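Local atomic coordinates of glycosyl hydrolase family 2, TIM barrel domain protein (PDB entry 6DXU), a protein that probably hydrolyses beta-glucuronides, as a glycoside hydrolase family 2 beta-glucuronidase of a human gut bacterium. Residues 27-32 with 197-202; 105-110 with 229-234; 110-115 with 138-143; 147-152 with 161-166. All coordinates share one frame; numbering follows the deposited sequence.

Contact 1: 27-32 with 197-202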
loop_
_atom_site.group_PDB
_atom_site.type_symbol
_atom_site.label_atom_id
_atom_site.label_comp_id
_atom_site.label_asym_id
_atom_site.label_seq_id
_atom_site.Cartn_x
_atom_site.Cartn_y
_atom_site.Cartn_z
ATOM N N ALA D 27 40.593 1.371 2.927
ATOM C CA ALA D 27 41.926 1.240 3.514
ATOM C C ALA D 27 42.040 1.969 4.851
ATOM O O ALA D 27 41.577 1.472 5.883
ATOM C CB ALA D 27 42.993 1.773 2.549
ATOM N N MET D 28 42.672 3.146 4.839
ATOM C CA MET D 28 42.858 3.976 6.025
ATOM C C MET D 28 41.693 4.930 6.276
ATOM O O MET D 28 41.716 5.671 7.264
ATOM C CB MET D 28 44.159 4.777 5.900
ATOM N N ASN D 29 40.686 4.933 5.403
ATOM C CA ASN D 29 39.520 5.804 5.501
ATOM C C ASN D 29 38.341 5.114 6.173
ATOM O O ASN D 29 37.212 5.643 6.144
ATOM C CB ASN D 29 39.124 6.270 4.105
ATOM C CG ASN D 29 39.175 5.144 3.105
ATOM O OD1 ASN D 29 40.054 4.285 3.174
ATOM N ND2 ASN D 29 38.221 5.121 2.187
ATOM N N LYS D 30 38.584 3.941 6.760
ATOM C CA LYS D 30 37.566 3.076 7.341
ATOM C C LYS D 30 37.690 3.137 8.857
ATOM O O LYS D 30 38.726 2.766 9.420
ATOM C CB LYS D 30 37.764 1.647 6.847
ATOM C CG LYS D 30 36.653 0.678 7.155
ATOM C CD LYS D 30 36.742 -0.489 6.185
ATOM C CE LYS D 30 35.534 -1.399 6.228
ATOM N NZ LYS D 30 35.287 -2.019 4.877
ATOM N N ILE D 31 36.627 3.573 9.514
ATOM C CA ILE D 31 36.649 3.871 10.937
ATOM C C ILE D 31 35.610 3.008 11.627
ATOM O O ILE D 31 34.413 3.123 11.332
ATOM C CB ILE D 31 36.393 5.363 11.188
ATOM C CG1 ILE D 31 37.463 6.176 10.454
ATOM C CG2 ILE D 31 36.369 5.658 12.677
ATOM C CD1 ILE D 31 37.085 7.615 10.212
ATOM N N ARG D 32 36.061 2.120 12.511
ATOM C CA ARG D 32 35.117 1.339 13.295
ATOM C C ARG D 32 34.416 2.251 14.297
ATOM O O ARG D 32 35.069 2.923 15.097
ATOM C CB ARG D 32 35.837 0.199 14.005
ATOM C CG ARG D 32 36.152 -0.947 13.082
ATOM C CD ARG D 32 37.122 -1.941 13.740
ATOM N NE ARG D 32 37.434 -3.017 12.810
ATOM C CZ ARG D 32 38.276 -4.010 13.082
ATOM N NH1 ARG D 32 38.885 -4.057 14.262
ATOM N NH2 ARG D 32 38.505 -4.948 12.175
ATOM N N VAL D 197 32.835 4.974 6.501
ATOM C CA VAL D 197 33.758 4.886 5.379
ATOM C C VAL D 197 33.698 6.204 4.638
ATOM O O VAL D 197 32.659 6.559 4.074
ATOM C CB VAL D 197 33.413 3.721 4.438
ATOM C CG1 VAL D 197 34.416 3.662 3.286
ATOM C CG2 VAL D 197 33.395 2.405 5.213
ATOM N N TYR D 198 34.806 6.930 4.638
ATOM C CA TYR D 198 34.927 8.119 3.811
ATOM C C TYR D 198 35.487 7.723 2.453
ATOM O O TYR D 198 36.494 7.009 2.374
ATOM C CB TYR D 198 35.849 9.140 4.470
ATOM C CG TYR D 198 35.355 9.750 5.766
ATOM C CD1 TYR D 198 36.059 9.565 6.955
ATOM C CD2 TYR D 198 34.201 10.538 5.796
ATOM C CE1 TYR D 198 35.628 10.144 8.139
ATOM C CE2 TYR D 198 33.761 11.122 6.984
ATOM C CZ TYR D 198 34.485 10.918 8.149
ATOM O OH TYR D 198 34.065 11.501 9.328
ATOM N N LEU D 199 34.855 8.209 1.390
ATOM C CA LEU D 199 35.277 7.926 0.030
ATOM C C LEU D 199 35.488 9.228 -0.720
ATOM O O LEU D 199 34.813 10.224 -0.438
ATOM C CB LEU D 199 34.224 7.088 -0.720
ATOM C CG LEU D 199 33.948 5.706 -0.131
ATOM C CD1 LEU D 199 32.709 5.135 -0.814
ATOM C CD2 LEU D 199 35.170 4.793 -0.324
ATOM N N PRO D 200 36.397 9.239 -1.708
ATOM C CA PRO D 200 36.464 10.378 -2.633
ATOM C C PRO D 200 35.312 10.313 -3.626
ATOM O O PRO D 200 34.459 9.428 -3.519
ATOM C CB PRO D 200 37.819 10.187 -3.323
ATOM C CG PRO D 200 37.982 8.686 -3.356
ATOM C CD PRO D 200 37.344 8.170 -2.074
ATOM N N GLU D 201 35.296 11.220 -4.606
ATOM C CA GLU D 201 34.214 11.248 -5.593
ATOM C C GLU D 201 34.077 9.919 -6.323
ATOM O O GLU D 201 32.961 9.430 -6.531
ATOM C CB GLU D 201 34.452 12.371 -6.600
ATOM C CG GLU D 201 34.119 13.747 -6.068
ATOM C CD GLU D 201 34.499 14.851 -7.051
ATOM O OE1 GLU D 201 33.724 15.819 -7.168
ATOM O OE2 GLU D 201 35.548 14.730 -7.728
ATOM N N VAL D 202 35.192 9.328 -6.737
ATOM C CA VAL D 202 35.169 8.106 -7.532
ATOM C C VAL D 202 35.840 7.012 -6.729
ATOM O O VAL D 202 36.997 7.163 -6.323
ATOM C CB VAL D 202 35.873 8.283 -8.887
ATOM C CG1 VAL D 202 35.759 6.996 -9.693
ATOM C CG2 VAL D 202 35.277 9.455 -9.652
#

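Contact 2: 105-110 with 229-234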
loop_
_atom_site.group_PDB
_atom_site.type_symbol
_atom_site.label_atom_id
_atom_site.label_comp_id
_atom_site.label_asym_id
_atom_site.label_seq_id
_atom_site.Cartn_x
_atom_site.Cartn_y
_atom_site.Cartn_z
ATOM N N ASN D 105 34.694 16.934 -1.682
ATOM C CA ASN D 105 33.422 16.511 -2.263
ATOM C C ASN D 105 33.204 15.009 -2.068
ATOM O O ASN D 105 32.636 14.326 -2.921
ATOM C CB ASN D 105 33.327 16.882 -3.748
ATOM C CG ASN D 105 31.888 16.982 -4.226
ATOM O OD1 ASN D 105 30.994 17.341 -3.456
ATOM N ND2 ASN D 105 31.651 16.652 -5.493
ATOM N N GLY D 106 33.647 14.487 -0.933
ATOM C CA GLY D 106 33.634 13.054 -0.724
ATOM C C GLY D 106 32.283 12.517 -0.268
ATOM O O GLY D 106 31.331 13.250 0.002
ATOM N N ARG D 107 32.227 11.192 -0.154
ATOM C CA ARG D 107 31.029 10.475 0.248
ATOM C C ARG D 107 31.209 9.942 1.655
ATOM O O ARG D 107 32.330 9.625 2.076
ATOM C CB ARG D 107 30.726 9.296 -0.695
ATOM C CG ARG D 107 30.785 9.633 -2.176
ATOM C CD ARG D 107 29.824 10.743 -2.555
ATOM N NE ARG D 107 28.419 10.351 -2.437
ATOM C CZ ARG D 107 27.402 11.121 -2.808
ATOM N NH1 ARG D 107 27.636 12.326 -3.313
ATOM N NH2 ARG D 107 26.151 10.696 -2.671
ATOM N N ILE D 108 30.083 9.820 2.361
ATOM C CA ILE D 108 30.025 9.247 3.700
ATOM C C ILE D 108 29.189 7.981 3.602
ATOM O O ILE D 108 27.985 8.051 3.298
ATOM C CB ILE D 108 29.372 10.220 4.701
ATOM C CG1 ILE D 108 30.015 11.600 4.627
ATOM C CG2 ILE D 108 29.464 9.675 6.116
ATOM C CD1 ILE D 108 29.124 12.692 5.223
ATOM N N VAL D 109 29.794 6.832 3.887
ATOM C CA VAL D 109 29.098 5.560 3.760
ATOM C C VAL D 109 29.144 4.844 5.103
ATOM O O VAL D 109 30.205 4.759 5.736
ATOM C CB VAL D 109 29.702 4.687 2.644
ATOM C CG1 VAL D 109 29.061 3.320 2.635
ATOM C CG2 VAL D 109 29.524 5.364 1.284
ATOM N N LEU D 110 28.000 4.317 5.526
ATOM C CA LEU D 110 27.930 3.413 6.665
ATOM C C LEU D 110 28.014 1.995 6.133
ATOM O O LEU D 110 27.186 1.589 5.316
ATOM C CB LEU D 110 26.633 3.597 7.448
ATOM C CG LEU D 110 26.382 4.941 8.126
ATOM C CD1 LEU D 110 24.940 4.973 8.688
ATOM C CD2 LEU D 110 27.410 5.208 9.206
ATOM N N TYR D 229 31.825 3.338 -8.202
ATOM C CA TYR D 229 30.859 4.171 -7.502
ATOM C C TYR D 229 31.201 5.612 -7.851
ATOM O O TYR D 229 32.285 6.096 -7.515
ATOM C CB TYR D 229 30.893 3.920 -5.994
ATOM C CG TYR D 229 29.749 4.596 -5.278
ATOM C CD1 TYR D 229 28.434 4.395 -5.693
ATOM C CD2 TYR D 229 29.975 5.435 -4.199
ATOM C CE1 TYR D 229 27.369 5.020 -5.043
ATOM C CE2 TYR D 229 28.923 6.053 -3.537
ATOM C CZ TYR D 229 27.622 5.845 -3.966
ATOM O OH TYR D 229 26.570 6.468 -3.319
ATOM N N ASN D 230 30.304 6.274 -8.573
ATOM C CA ASN D 230 30.607 7.560 -9.192
ATOM C C ASN D 230 29.355 8.440 -9.182
ATOM O O ASN D 230 28.824 8.801 -10.245
ATOM C CB ASN D 230 31.134 7.324 -10.614
ATOM C CG ASN D 230 31.552 8.600 -11.322
ATOM O OD1 ASN D 230 31.589 9.687 -10.738
ATOM N ND2 ASN D 230 31.871 8.467 -12.611
ATOM N N PRO D 231 28.864 8.820 -7.997
ATOM C CA PRO D 231 27.617 9.602 -7.934
ATOM C C PRO D 231 27.738 11.001 -8.523
ATOM O O PRO D 231 26.707 11.588 -8.867
ATOM C CB PRO D 231 27.297 9.651 -6.427
ATOM C CG PRO D 231 28.614 9.415 -5.742
ATOM C CD PRO D 231 29.403 8.506 -6.656
ATOM N N GLU D 232 28.945 11.560 -8.638
ATOM C CA GLU D 232 29.126 12.877 -9.237
ATOM C C GLU D 232 29.280 12.837 -10.745
ATOM O O GLU D 232 29.429 13.898 -11.354
ATOM C CB GLU D 232 30.343 13.602 -8.654
ATOM C CG GLU D 232 30.230 13.936 -7.189
ATOM C CD GLU D 232 29.162 14.978 -6.888
ATOM O OE1 GLU D 232 28.772 15.755 -7.798
ATOM O OE2 GLU D 232 28.717 15.021 -5.722
ATOM N N ASP D 233 29.263 11.653 -11.355
ATOM C CA ASP D 233 29.306 11.525 -12.816
ATOM C C ASP D 233 30.595 12.111 -13.406
ATOM O O ASP D 233 30.590 12.739 -14.468
ATOM C CB ASP D 233 28.057 12.168 -13.440
ATOM C CG ASP D 233 27.966 11.956 -14.933
ATOM O OD1 ASP D 233 27.658 12.939 -15.651
ATOM O OD2 ASP D 233 28.243 10.821 -15.390
ATOM N N ILE D 234 31.725 11.866 -12.724
ATOM C CA ILE D 234 33.035 12.181 -13.295
ATOM C C ILE D 234 33.217 11.392 -14.586
ATOM O O ILE D 234 32.972 10.181 -14.627
ATOM C CB ILE D 234 34.145 11.858 -12.271
ATOM C CG1 ILE D 234 33.932 12.621 -10.950
ATOM C CG2 ILE D 234 35.533 12.149 -12.857
ATOM C CD1 ILE D 234 33.728 14.105 -11.111
HETATM O O HOH W 1 30.304 13.457 -4.034
#

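Contact 3: 110-115 with 138-143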
loop_
_atom_site.group_PDB
_atom_site.type_symbol
_atom_site.label_atom_id
_atom_site.label_comp_id
_atom_site.label_asym_id
_atom_site.label_seq_id
_atom_site.Cartn_x
_atom_site.Cartn_y
_atom_site.Cartn_z
ATOM N N LEU D 110 28.000 4.317 5.526
ATOM C CA LEU D 110 27.930 3.413 6.665
ATOM C C LEU D 110 28.014 1.995 6.133
ATOM O O LEU D 110 27.186 1.589 5.316
ATOM C CB LEU D 110 26.633 3.597 7.448
ATOM C CG LEU D 110 26.382 4.941 8.126
ATOM C CD1 LEU D 110 24.940 4.973 8.688
ATOM C CD2 LEU D 110 27.410 5.208 9.206
ATOM N N ASP D 111 29.014 1.248 6.587
ATOM C CA ASP D 111 29.299 -0.081 6.063
ATOM C C ASP D 111 29.084 -1.077 7.193
ATOM O O ASP D 111 29.857 -1.100 8.156
ATOM C CB ASP D 111 30.731 -0.132 5.518
ATOM C CG ASP D 111 31.142 -1.517 5.053
ATOM O OD1 ASP D 111 30.261 -2.307 4.662
ATOM O OD2 ASP D 111 32.355 -1.807 5.071
ATOM N N PHE D 112 28.041 -1.896 7.074
ATOM C CA PHE D 112 27.663 -2.863 8.107
ATOM C C PHE D 112 28.311 -4.205 7.786
ATOM O O PHE D 112 27.941 -4.850 6.801
ATOM C CB PHE D 112 26.140 -3.029 8.162
ATOM C CG PHE D 112 25.387 -1.808 8.643
ATOM C CD1 PHE D 112 25.118 -0.753 7.782
ATOM C CD2 PHE D 112 24.917 -1.733 9.950
ATOM C CE1 PHE D 112 24.414 0.367 8.215
ATOM C CE2 PHE D 112 24.197 -0.602 10.393
ATOM C CZ PHE D 112 23.957 0.440 9.528
ATOM N N ASP D 113 29.252 -4.655 8.634
ATOM C CA ASP D 113 29.752 -6.023 8.504
ATOM C C ASP D 113 28.637 -7.039 8.711
ATOM O O ASP D 113 28.694 -8.146 8.162
ATOM C CB ASP D 113 30.877 -6.298 9.511
ATOM C CG ASP D 113 32.217 -5.721 9.093
ATOM O OD1 ASP D 113 32.260 -4.928 8.128
ATOM O OD2 ASP D 113 33.230 -6.054 9.760
ATOM N N GLY D 114 27.621 -6.687 9.494
ATOM C CA GLY D 114 26.498 -7.577 9.737
ATOM C C GLY D 114 25.703 -7.146 10.957
ATOM O O GLY D 114 26.293 -6.741 11.963
ATOM N N ALA D 115 24.373 -7.242 10.885
ATOM C CA ALA D 115 23.482 -6.809 11.958
ATOM C C ALA D 115 22.217 -7.651 11.905
ATOM O O ALA D 115 21.743 -7.977 10.816
ATOM C CB ALA D 115 23.128 -5.326 11.817
ATOM N N TRP D 138 26.282 -5.001 4.032
ATOM C CA TRP D 138 25.487 -4.053 3.264
ATOM C C TRP D 138 25.924 -2.659 3.682
ATOM O O TRP D 138 26.572 -2.488 4.718
ATOM C CB TRP D 138 23.978 -4.248 3.493
ATOM C CG TRP D 138 23.580 -4.313 4.951
ATOM C CD1 TRP D 138 23.786 -5.362 5.808
ATOM C CD2 TRP D 138 22.908 -3.299 5.718
ATOM N NE1 TRP D 138 23.293 -5.059 7.060
ATOM C CE2 TRP D 138 22.745 -3.805 7.029
ATOM C CE3 TRP D 138 22.409 -2.029 5.417
ATOM C CZ2 TRP D 138 22.120 -3.072 8.045
ATOM C CZ3 TRP D 138 21.796 -1.300 6.425
ATOM C CH2 TRP D 138 21.654 -1.821 7.719
ATOM N N ASN D 139 25.582 -1.665 2.865
ATOM C CA ASN D 139 26.022 -0.315 3.194
ATOM C C ASN D 139 24.977 0.704 2.768
ATOM O O ASN D 139 24.076 0.410 1.976
ATOM C CB ASN D 139 27.380 0.003 2.549
ATOM C CG ASN D 139 27.395 -0.247 1.056
ATOM O OD1 ASN D 139 26.626 0.348 0.316
ATOM N ND2 ASN D 139 28.269 -1.141 0.607
ATOM N N VAL D 140 25.114 1.920 3.312
ATOM C CA VAL D 140 24.207 3.032 3.044
ATOM C C VAL D 140 25.052 4.283 2.839
ATOM O O VAL D 140 25.814 4.664 3.733
ATOM C CB VAL D 140 23.214 3.268 4.197
ATOM C CG1 VAL D 140 22.247 4.397 3.825
ATOM C CG2 VAL D 140 22.463 1.986 4.542
ATOM N N ASP D 141 24.903 4.935 1.688
ATOM C CA ASP D 141 25.528 6.244 1.466
ATOM C C ASP D 141 24.650 7.299 2.131
ATOM O O ASP D 141 23.524 7.533 1.695
ATOM C CB ASP D 141 25.670 6.528 -0.030
ATOM C CG ASP D 141 26.492 7.777 -0.332
ATOM O OD1 ASP D 141 26.445 8.734 0.456
ATOM O OD2 ASP D 141 27.121 7.842 -1.419
ATOM N N ILE D 142 25.153 7.958 3.175
ATOM C CA ILE D 142 24.347 8.934 3.905
ATOM C C ILE D 142 24.753 10.362 3.576
ATOM O O ILE D 142 24.318 11.300 4.260
ATOM C CB ILE D 142 24.403 8.688 5.422
ATOM C CG1 ILE D 142 25.849 8.843 5.935
ATOM C CG2 ILE D 142 23.850 7.318 5.732
ATOM C CD1 ILE D 142 25.981 8.848 7.493
ATOM N N THR D 143 25.537 10.555 2.510
ATOM C CA THR D 143 26.025 11.889 2.163
ATOM C C THR D 143 24.884 12.896 2.056
ATOM O O THR D 143 24.946 13.980 2.647
ATOM C CB THR D 143 26.810 11.848 0.852
ATOM O OG1 THR D 143 27.798 10.813 0.911
ATOM C CG2 THR D 143 27.490 13.198 0.614
HETATM O O HOH W 2 23.444 -7.895 8.145
#

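Contact 4: 147-152 with 161-166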
loop_
_atom_site.group_PDB
_atom_site.type_symbol
_atom_site.label_atom_id
_atom_site.label_comp_id
_atom_site.label_asym_id
_atom_site.label_seq_id
_atom_site.Cartn_x
_atom_site.Cartn_y
_atom_site.Cartn_z
ATOM N N LYS D 147 23.979 16.151 4.566
ATOM C CA LYS D 147 23.947 17.524 4.064
ATOM C C LYS D 147 22.606 18.190 4.375
ATOM O O LYS D 147 22.556 19.333 4.849
ATOM C CB LYS D 147 24.230 17.530 2.563
ATOM C CG LYS D 147 24.136 18.908 1.924
ATOM C CD LYS D 147 24.438 18.832 0.422
ATOM C CE LYS D 147 24.153 20.163 -0.274
ATOM N N ALA D 148 21.509 17.486 4.123
ATOM C CA ALA D 148 20.192 18.074 4.382
ATOM C C ALA D 148 20.015 18.386 5.866
ATOM O O ALA D 148 19.484 19.444 6.233
ATOM C CB ALA D 148 19.097 17.132 3.885
ATOM N N PHE D 149 20.478 17.489 6.738
ATOM C CA PHE D 149 20.379 17.750 8.168
ATOM C C PHE D 149 21.221 18.948 8.570
ATOM O O PHE D 149 20.773 19.803 9.347
ATOM C CB PHE D 149 20.807 16.533 8.982
ATOM C CG PHE D 149 21.038 16.850 10.431
ATOM C CD1 PHE D 149 19.977 17.058 11.289
ATOM C CD2 PHE D 149 22.335 16.944 10.936
ATOM C CE1 PHE D 149 20.186 17.366 12.625
ATOM C CE2 PHE D 149 22.551 17.243 12.269
ATOM C CZ PHE D 149 21.479 17.455 13.116
ATOM N N LEU D 150 22.469 18.998 8.093
ATOM C CA LEU D 150 23.363 20.062 8.526
ATOM C C LEU D 150 22.873 21.425 8.069
ATOM O O LEU D 150 23.139 22.435 8.732
ATOM C CB LEU D 150 24.778 19.798 8.005
ATOM C CG LEU D 150 25.549 18.666 8.696
ATOM C CD1 LEU D 150 26.967 18.483 8.068
ATOM C CD2 LEU D 150 25.617 18.882 10.206
ATOM N N GLY D 151 22.113 21.473 6.972
ATOM C CA GLY D 151 21.588 22.731 6.493
ATOM C C GLY D 151 20.300 23.182 7.148
ATOM O O GLY D 151 19.800 24.253 6.812
ATOM N N SER D 152 19.790 22.442 8.127
ATOM C CA SER D 152 18.505 22.724 8.750
ATOM C C SER D 152 18.686 23.494 10.052
ATOM O O SER D 152 19.753 23.493 10.659
ATOM C CB SER D 152 17.764 21.422 9.038
ATOM O OG SER D 152 18.334 20.821 10.184
ATOM N N LYS D 161 27.471 17.714 15.532
ATOM C CA LYS D 161 27.426 16.289 15.245
ATOM C C LYS D 161 26.111 15.927 14.562
ATOM O O LYS D 161 25.195 16.734 14.478
ATOM C CB LYS D 161 27.623 15.470 16.511
ATOM C CG LYS D 161 29.004 15.679 17.144
ATOM C CD LYS D 161 29.165 14.824 18.381
ATOM C CE LYS D 161 30.533 15.034 19.010
ATOM N NZ LYS D 161 30.739 14.120 20.169
ATOM N N VAL D 162 26.045 14.705 14.041
ATOM C CA VAL D 162 24.892 14.224 13.287
ATOM C C VAL D 162 24.283 13.051 14.047
ATOM O O VAL D 162 24.970 12.055 14.291
ATOM C CB VAL D 162 25.279 13.795 11.863
ATOM C CG1 VAL D 162 24.055 13.242 11.117
ATOM C CG2 VAL D 162 25.923 14.967 11.110
ATOM N N PRO D 163 23.007 13.107 14.432
ATOM C CA PRO D 163 22.424 11.979 15.161
ATOM C C PRO D 163 22.163 10.829 14.202
ATOM O O PRO D 163 21.468 10.976 13.192
ATOM C CB PRO D 163 21.116 12.552 15.735
ATOM C CG PRO D 163 20.777 13.687 14.844
ATOM C CD PRO D 163 22.055 14.217 14.254
ATOM N N LEU D 164 22.698 9.673 14.556
ATOM C CA LEU D 164 22.511 8.431 13.833
ATOM C C LEU D 164 21.746 7.514 14.768
ATOM O O LEU D 164 22.189 7.277 15.896
ATOM C CB LEU D 164 23.868 7.820 13.450
ATOM C CG LEU D 164 23.844 6.420 12.842
ATOM C CD1 LEU D 164 23.067 6.409 11.543
ATOM C CD2 LEU D 164 25.276 5.890 12.619
ATOM N N SER D 165 20.598 7.020 14.318
ATOM C CA SER D 165 19.774 6.130 15.120
ATOM C C SER D 165 19.513 4.900 14.277
ATOM O O SER D 165 19.174 5.017 13.094
ATOM C CB SER D 165 18.441 6.798 15.530
ATOM O OG SER D 165 18.687 8.095 16.071
ATOM N N ILE D 166 19.670 3.723 14.876
ATOM C CA ILE D 166 19.580 2.467 14.146
ATOM C C ILE D 166 18.655 1.551 14.930
ATOM O O ILE D 166 18.839 1.359 16.134
ATOM C CB ILE D 166 20.962 1.812 13.957
ATOM C CG1 ILE D 166 21.869 2.719 13.108
ATOM C CG2 ILE D 166 20.793 0.435 13.316
ATOM C CD1 ILE D 166 23.381 2.299 13.067
#

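Contact 1: 27-32 with 197-202
Asn29 and Tyr198 carry the polar half of this contact through two hydrogen bonds. In the first, the backbone N of Tyr198 gives its hydrogen to Asn29 O at 3.1 Å. In the second, Asn29 ND2 gives one to Tyr198 O at 2.6 Å. This side-chain bond is almost straight, at 171° about the hydrogen. The acceptor lies in the plane of the Asn29 amide, so the bond fixes how the amide is turned. The side chain can do this because CG stands between the backbone N and the carbonyl carbon (chi1 43°), which turns ND2 toward Tyr198 O. Asn29 thus grips one residue from both its backbone and its side chain, just where the strand begins. An alanine here would probably leave Tyr198 O without this donor and hold the start of strand 30-32 less firmly.

The strands pair at Lys30 and Val197, an antiparallel non-hydrogen-bonded pair with CA atoms 4.7 Å apart.

The apolar contacts are few. Ile31 CD1 reaches Tyr198 CE1 at 3.6 Å, meeting the ring obliquely. The side chains of Lys30 and Val197 run alongside each other, and Lys30 CG comes to 4.2 Å from Val197 CG2.

The charged end of Lys30 passes on to a salt bridge with Asp111, and Tyr198 OH bonds to the backbone N of Asp100. Strand 30-32 is an outermost strand, within this chain, of a four-stranded antiparallel sheet in the sugar-binding domain. Strand 194-199 lies next to it and pairs on its other side with strand 107-112. Phe299 of strand 297-305 packs on Asn29.

Contact 2: 105-110 with 229-234
Arg107 and Pro231 make the close-packed part of this contact. Pro231 CG lies over one face of the guanidinium group, toward its rim, 3.4 Å from Arg107 NE. The arginine chain is bent at chi2 (-58°) and chi3 (-68°), which curls the guanidinium over the proline instead of letting it extend. Pro231 also touches Tyr229: its CD sits 3.9 Å above the centre of that ring. Arg107 CG approaches the same tyrosine obliquely, 4.3 Å from CE2. The proline belongs to a type I turn, Asn230 to Asp233.

The other side is looser and watery. Arg107 NH1 faces Glu232 OE2 at 3.8 Å, a long salt bridge, with the guanidinium and carboxylate planes 62° apart. A water beside them links the two. It accepts from Arg107 NH1 in the guanidinium plane and donates to Glu232 OE2 at 2.8 Å and to Asn105 O at 2.7 Å. Asn105 ND2 is hydrogen-bonded to Glu201, and it also lies 3.3 Å from Glu232 CD.

Arg107 NE forms a salt bridge with Asp141 OD2. A leucine in place of Arg107 would probably leave the carboxylate of Asp141 without its charged mate and the bridging water without the donor NH1. Asp233 also reaches Arg446 and Ser443 of the second subunit. The contact therefore joins the sugar-binding domain to the following family 2 domain by a proline-covered cation whose charge is probably balanced mainly by Asp141, while Glu232 is probably reached largely through water.

Contact 3: 110-115 with 138-143
Phe112 and Trp138 stack at the apolar centre of this antiparallel strand pair. Their rings are nearly parallel, with planes 3° apart, and form an offset stack. The centroid of the Phe112 ring is 3.9 Å from that of the Trp138 six-membered ring. Phe112 CB sits over the five-membered ring at 3.8 Å from its centroid, a CH-pi contact. The indole reaches over its neighbour because Trp138 CG stands between the backbone N and the carbonyl carbon (chi1 50°). Further along, Leu110 CD1 meets Ile142 CG2 at 3.9 Å, the two side chains at about a right angle. Val121 of strand 118-123 touches Leu110, Phe112 and Trp138 on this face.

The backbones hold the register. Leu110 pairs with Val140 and Phe112 with Trp138, each as a hydrogen-bonded pair. Phe112 N to Trp138 O is 2.8 Å.

At one edge, a water accepts from Ala115 N and, weakly, from Trp138 NE1. At the other, Asp141 OD1 takes Thr143 N at 2.9 Å, an Asx turn, and also Thr143 OG1. The stack and backbone bonds thus hold the indole flat against Phe112, while Asp141 OD1, with two donors, ties the strand end to the helix that follows.

Contact 4: 147-152 with 161-166
Phe149 carries its ring toward Val162 and Pro163 because CG is anti to the backbone N (chi1 166°), which sends the ring off the helix toward the strand. Chi2 of 75° turns one face of the ring to Pro163. This is helix-on-sheet packing: the last turn of helix 143-150 lies against one end of strand 162-169, in the beta-sandwich of the sugar-binding domain.

Pro163 CD lies over the Phe149 ring face, 3.9 Å from its centroid and 30° off the ring normal, a CH-pi contact. Lys161 O comes to the ring edge instead, near its plane, 3.5 Å from CE2. Val162 lies beside the ring, with CG1 4.1 Å from Phe149 CD2. Its other branch, CG2, meets Leu150 CD2 at 4.0 Å, where the two side chains cross at about a right angle. No hydrogen bond joins the two segments, so apolar packing carries the contact. Tyr124 also meets the Phe149 ring, and Val123 of strand 118-123 packs on Val162.

At the end of the helix, Phe149 O accepts twice, from Ser152 N at 3.1 Å and from Ser152 OG at 2.8 Å.

Overall arrangement
From the N terminus, strand 30-32 pairs with strand 194-199, so contact 1 closes a long loop of 164 residues. Contact 2 opens inside that loop, at 105-110, but closes beyond it at 229-234. The two therefore cross. Contacts 3 and 4 lie within both loops and follow each other in series. Contact 2 and contact 3 share Leu110 on strand 107-112. Contacts 1 and 3 pair strands of the four-stranded sheet, and contact 2 ties it to the next family 2 domain. Contact 4 sets the helix after strand 138-141 against the six-stranded sheet. Leu110 and Leu164 touch between the two sheets.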